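Local structure of transcriptional regulator, AraC family (Pseudomonas putida, 3GRA) at the interface of chains A and B. The protein probably binds specific DNA sequences and regulates transcription as an AraC-family factor, this chain being its DJ-1/PfpI-like domain without the helix-turn-helix part. Residues are numbered along the deposited sequence; one frame, centred on the assembly and turned at random. Chains: chain A/B, Transcriptional regulator, AraC family.

The interface of chains A and B. Residues chain A 21-22, 25-26, 29; chain B 18-19, 22, 55, 57.
With CG anti to the carbonyl carbon (chi1 -74°) and an extended second torsion, B:Leu55 points both methyls at helix 18-34 of chain A. The selenomethionine A:Met25 also has CG anti to its carbonyl carbon, but its chain then bends at chi2 and chi3, carrying CE towards B:Leu57, whereas A:Phe21 sends its ring the same way with CG anti to the backbone N (chi1 179°).

B:Leu55, in a loop, loses 85 Å² of surface, the largest share in this patch. Its two branches divide the helix surface. CD1 faces the backbone carbonyl of A:Thr22, 3.8 Å from O, while CD2 lies 3.8 Å from CG2 of A:Val29, the two side chains crossing obliquely. A:Asp26 crosses B:Leu55 at about a right angle, its carboxylate OD1 3.6 Å from CD2; this is contact with a methyl, without a polar partner across the boundary.

B:Leu57 forms the second apolar cluster, meeting A:Met25 and A:Phe21 tip to tip. CE of A:Met25 sits 3.6 Å from CD2 of B:Leu57, and CE2 at the ring's rim in A:Phe21 is 3.9 Å from CG of the same leucine. Within chain A, CG of A:Met25 lies over the rim of one ring face, 3.6 Å above the plane, and both groups touch B:Leu57, so they appear to act as one apolar surface.

No nitrogen or oxygen pairs across this patch, which therefore relies on shape and apolar packing. It is part of a two-fold interface between identical chains, so each contact recurs with the chains exchanged; this dimer may or may not be the biological one. Where the two copies of helix 18-34 come near each other at Thr22, the hydroxyl OG1 of B:Thr22 lies within hydrogen-bonding distance of O of B:Met18 (2.9 Å) and of O of B:Ala19, above both carbonyl planes, its one hydrogen shared or alternating between them. The side chains of B:Met18 and A:Thr22 cross at about a right angle, with CG of B:Met18 3.9 Å from CG2 of A:Thr22.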
loop_
_atom_site.group_PDB
_atom_site.type_symbol
_atom_site.label_atom_id
_atom_site.label_comp_id
_atom_site.label_asym_id
_atom_site.label_seq_id
_atom_site.Cartn_x
_atom_site.Cartn_y
_atom_site.Cartn_z
ATOM N N PHE A 21 1.925 3.023 3.632
ATOM C CA PHE A 21 1.692 4.061 2.645
ATOM C C PHE A 21 0.276 4.080 2.058
ATOM O O PHE A 21 -0.346 5.136 1.976
ATOM C CB PHE A 21 2.706 3.947 1.513
ATOM C CG PHE A 21 2.523 4.979 0.442
ATOM C CD1 PHE A 21 2.589 6.336 0.747
ATOM C CD2 PHE A 21 2.271 4.598 -0.866
ATOM C CE1 PHE A 21 2.403 7.288 -0.237
ATOM C CE2 PHE A 21 2.083 5.549 -1.862
ATOM C CZ PHE A 21 2.148 6.891 -1.552
ATOM N N THR A 22 -0.227 2.920 1.649
ATOM C CA THR A 22 -1.554 2.849 1.051
ATOM C C THR A 22 -2.690 3.161 2.028
ATOM O O THR A 22 -3.692 3.760 1.638
ATOM C CB THR A 22 -1.808 1.472 0.403
ATOM O OG1 THR A 22 -1.792 0.451 1.408
ATOM C CG2 THR A 22 -0.738 1.176 -0.635
HETATM N N MSE A 25 -2.735 6.966 2.539
HETATM C CA MSE A 25 -3.289 7.581 1.331
HETATM C C MSE A 25 -4.797 7.390 1.250
HETATM O O MSE A 25 -5.524 8.279 0.815
HETATM C CB MSE A 25 -2.648 6.989 0.065
HETATM C CG MSE A 25 -1.286 7.560 -0.312
HETATM SE SE MSE A 25 -1.343 9.237 -0.972
HETATM C CE MSE A 25 -1.949 8.945 -2.620
ATOM N N ASP A 26 -5.258 6.217 1.651
ATOM C CA ASP A 26 -6.675 5.927 1.629
ATOM C C ASP A 26 -7.389 7.021 2.441
ATOM O O ASP A 26 -8.338 7.647 1.960
ATOM C CB ASP A 26 -6.927 4.554 2.244
ATOM C CG ASP A 26 -7.987 3.770 1.503
ATOM O OD1 ASP A 26 -8.614 4.338 0.578
ATOM O OD2 ASP A 26 -8.196 2.585 1.845
ATOM N N VAL A 29 -7.448 10.278 0.580
ATOM C CA VAL A 29 -8.285 10.251 -0.609
ATOM C C VAL A 29 -9.751 10.207 -0.160
ATOM O O VAL A 29 -10.574 11.007 -0.613
ATOM C CB VAL A 29 -7.962 9.028 -1.502
ATOM C CG1 VAL A 29 -8.953 8.938 -2.650
ATOM C CG2 VAL A 29 -6.544 9.149 -2.059
HETATM N N MSE B 18 -6.578 -0.566 -4.813
HETATM C CA MSE B 18 -5.221 -0.781 -4.320
HETATM C C MSE B 18 -5.235 -1.584 -3.026
HETATM O O MSE B 18 -4.545 -2.596 -2.909
HETATM C CB MSE B 18 -4.509 0.542 -4.063
HETATM C CG MSE B 18 -3.067 0.350 -3.626
HETATM SE SE MSE B 18 -2.016 -0.265 -4.960
HETATM C CE MSE B 18 -1.721 1.294 -5.740
ATOM N N ALA B 19 -6.025 -1.130 -2.057
ATOM C CA ALA B 19 -6.113 -1.817 -0.777
ATOM C C ALA B 19 -6.439 -3.285 -1.010
ATOM O O ALA B 19 -5.824 -4.174 -0.423
ATOM C CB ALA B 19 -7.173 -1.172 0.094
ATOM N N THR B 22 -3.301 -4.967 -2.604
ATOM C CA THR B 22 -2.151 -5.029 -1.703
ATOM C C THR B 22 -2.268 -6.066 -0.581
ATOM O O THR B 22 -1.335 -6.848 -0.367
ATOM C CB THR B 22 -1.837 -3.639 -1.104
ATOM O OG1 THR B 22 -3.019 -3.085 -0.515
ATOM C CG2 THR B 22 -1.332 -2.699 -2.194
ATOM N N LEU B 55 -6.473 4.755 -6.001
ATOM C CA LEU B 55 -5.910 5.798 -5.143
ATOM C C LEU B 55 -5.175 6.913 -5.850
ATOM O O LEU B 55 -4.698 7.837 -5.201
ATOM C CB LEU B 55 -4.964 5.177 -4.116
ATOM C CG LEU B 55 -5.630 4.419 -2.972
ATOM C CD1 LEU B 55 -4.565 3.852 -2.056
ATOM C CD2 LEU B 55 -6.557 5.359 -2.211
ATOM N N LEU B 57 -2.462 6.393 -7.436
ATOM C CA LEU B 57 -1.082 5.901 -7.580
ATOM C C LEU B 57 -1.018 4.936 -8.760
ATOM O O LEU B 57 -1.990 4.248 -9.064
ATOM C CB LEU B 57 -0.608 5.124 -6.340
ATOM C CG LEU B 57 -0.343 5.701 -4.937
ATOM C CD1 LEU B 57 0.318 7.061 -5.022
ATOM C CD2 LEU B 57 -1.633 5.765 -4.189
#